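Local coordinates for protein predicted zincin-like metalloprotease (Acidothermus cellulolyticus 11B, PDB 3E11) that is of unknown function but is probably a metal-dependent peptidase of the zincin kind, and can bind calcium, at residues N31-V36 and V64-I69. Residues are numbered along the deposited sequence; the frame is centred on the assembly and turned at random.
Sequences NVAVFV and VLPDRI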
loop_
_atom_site.group_PDB
_atom_site.type_symbol
_atom_site.label_atom_id
_atom_site.label_comp_id
_atom_site.label_asym_id
_atom_site.label_seq_id
_atom_site.Cartn_x
_atom_site.Cartn_y
_atom_site.Cartn_z
ATOM N N ASN A 31 9.383 7.644 -4.162
ATOM C CA ASN A 31 10.344 6.670 -3.651
ATOM C C ASN A 31 9.784 5.797 -2.516
ATOM O O ASN A 31 10.431 5.578 -1.499
ATOM C CB ASN A 31 11.626 7.379 -3.197
ATOM C CG ASN A 31 12.776 6.421 -3.032
ATOM O OD1 ASN A 31 12.886 5.452 -3.784
ATOM N ND2 ASN A 31 13.618 6.658 -2.005
ATOM N N VAL A 32 8.527 5.394 -2.695
ATOM C CA VAL A 32 7.871 4.388 -1.881
ATOM C C VAL A 32 7.511 3.247 -2.799
ATOM O O VAL A 32 6.954 3.460 -3.915
ATOM C CB VAL A 32 6.574 4.919 -1.242
ATOM C CG1 VAL A 32 5.883 3.809 -0.439
ATOM C CG2 VAL A 32 6.890 6.111 -0.364
ATOM N N ALA A 33 7.871 2.052 -2.366
ATOM C CA ALA A 33 7.579 0.813 -3.086
ATOM C C ALA A 33 6.558 0.010 -2.315
ATOM O O ALA A 33 6.509 0.034 -1.079
ATOM C CB ALA A 33 8.814 0.011 -3.295
ATOM N N VAL A 34 5.687 -0.646 -3.056
ATOM C CA VAL A 34 4.636 -1.451 -2.477
ATOM C C VAL A 34 5.059 -2.900 -2.710
ATOM O O VAL A 34 5.422 -3.284 -3.824
ATOM C CB VAL A 34 3.238 -1.121 -3.110
ATOM C CG1 VAL A 34 2.162 -2.062 -2.615
ATOM C CG2 VAL A 34 2.870 0.284 -2.845
ATOM N N PHE A 35 5.093 -3.660 -1.633
ATOM C CA PHE A 35 5.421 -5.065 -1.652
ATOM C C PHE A 35 4.254 -5.833 -1.048
ATOM O O PHE A 35 3.574 -5.348 -0.169
ATOM C CB PHE A 35 6.673 -5.312 -0.828
ATOM C CG PHE A 35 7.944 -4.929 -1.527
ATOM C CD1 PHE A 35 8.468 -3.642 -1.402
ATOM C CD2 PHE A 35 8.650 -5.875 -2.248
ATOM C CE1 PHE A 35 9.686 -3.305 -2.050
ATOM C CE2 PHE A 35 9.865 -5.551 -2.899
ATOM C CZ PHE A 35 10.367 -4.259 -2.802
ATOM N N VAL A 36 4.034 -7.032 -1.560
ATOM C CA VAL A 36 2.943 -7.852 -1.120
ATOM C C VAL A 36 3.481 -9.040 -0.305
ATOM O O VAL A 36 4.476 -9.705 -0.672
ATOM C CB VAL A 36 2.122 -8.369 -2.305
ATOM C CG1 VAL A 36 1.024 -9.272 -1.803
ATOM C CG2 VAL A 36 1.531 -7.207 -3.124
ATOM N N VAL A 64 19.351 5.107 -4.286
ATOM C CA VAL A 64 18.539 5.384 -3.115
ATOM C C VAL A 64 17.523 4.281 -3.064
ATOM O O VAL A 64 16.941 3.921 -4.098
ATOM C CB VAL A 64 17.806 6.730 -3.197
ATOM C CG1 VAL A 64 17.234 7.127 -1.818
ATOM C CG2 VAL A 64 18.762 7.803 -3.683
ATOM N N LEU A 65 17.324 3.722 -1.875
ATOM C CA LEU A 65 16.350 2.674 -1.703
ATOM C C LEU A 65 15.034 3.299 -1.200
ATOM O O LEU A 65 15.070 4.305 -0.501
ATOM C CB LEU A 65 16.884 1.634 -0.742
ATOM C CG LEU A 65 18.141 0.954 -1.288
ATOM C CD1 LEU A 65 18.636 -0.010 -0.271
ATOM C CD2 LEU A 65 17.846 0.213 -2.591
ATOM N N PRO A 66 13.893 2.741 -1.612
ATOM C CA PRO A 66 12.592 3.290 -1.225
ATOM C C PRO A 66 12.152 2.797 0.141
ATOM O O PRO A 66 12.501 1.688 0.539
ATOM C CB PRO A 66 11.644 2.713 -2.298
ATOM C CG PRO A 66 12.242 1.363 -2.565
ATOM C CD PRO A 66 13.737 1.531 -2.439
ATOM N N ASP A 67 11.393 3.618 0.851
ATOM C CA ASP A 67 10.516 3.133 1.916
ATOM C C ASP A 67 9.563 2.090 1.339
ATOM O O ASP A 67 9.345 2.041 0.129
ATOM C CB ASP A 67 9.709 4.283 2.548
ATOM C CG ASP A 67 10.503 5.101 3.570
ATOM O OD1 ASP A 67 11.713 4.806 3.815
ATOM O OD2 ASP A 67 9.926 6.062 4.122
ATOM N N ARG A 68 8.977 1.275 2.206
ATOM C CA ARG A 68 8.091 0.205 1.728
ATOM C C ARG A 68 6.705 0.387 2.348
ATOM O O ARG A 68 6.592 0.804 3.490
ATOM C CB ARG A 68 8.670 -1.173 2.064
ATOM C CG ARG A 68 9.852 -1.553 1.207
ATOM C CD ARG A 68 10.576 -2.841 1.681
ATOM N NE ARG A 68 11.600 -3.194 0.703
ATOM C CZ ARG A 68 11.913 -4.428 0.270
ATOM N NH1 ARG A 68 11.271 -5.521 0.676
ATOM N NH2 ARG A 68 12.892 -4.557 -0.623
ATOM N N ILE A 69 5.669 0.133 1.566
ATOM C CA ILE A 69 4.357 -0.118 2.108
ATOM C C ILE A 69 4.065 -1.592 1.806
ATOM O O ILE A 69 4.035 -2.008 0.637
ATOM C CB ILE A 69 3.294 0.797 1.508
ATOM C CG1 ILE A 69 3.523 2.256 1.970
ATOM C CG2 ILE A 69 1.917 0.367 1.928
ATOM C CD1 ILE A 69 2.586 3.262 1.291
HETATM O O HOH W 1 14.437 3.673 -5.030
#
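V32, A33 and V34 of edge strand 32-37 pair in parallel register with D67, R68 and I69 of the central strand 67-72 of the zincin-like sheet, the short strand axes 39° apart. Backbone hydrogen bonds run from I69 N to A33 O, from F35 N to I69 O and, nearly straight, from A33 N to D67 O (2.9 Å). On the face carrying A33 and F35, the R68 guanidinium lies flat over the F35 ring in a cation-pi stack, planes 14° apart and R68 CZ 3.7 Å from the ring centroid. The R68 chain runs extended from CG to NE, its CG also touching F35 CD1; on the same face A33 CB meets P66 CG. On the other face V32 CG1 packs against I69 CG1 (3.7 Å), between the sheet and helix 83-101, where I69 touches E97 of a putative HExxH zinc motif. Ahead of the strands, N31 ND2 donates to L65 O (3.1 Å) from above the carbonyl plane, and a water joins N31 OD1 to V64 O. An alanine at R68 would probably leave the F35 ring without its cationic cover and freer to turn. The backbone ladder thus ties the strands, Y49 and R57 satisfy the buried D67 carboxylate beside the apolar V32-I69 packing, and the F35 ring probably stabilises the R68 charge.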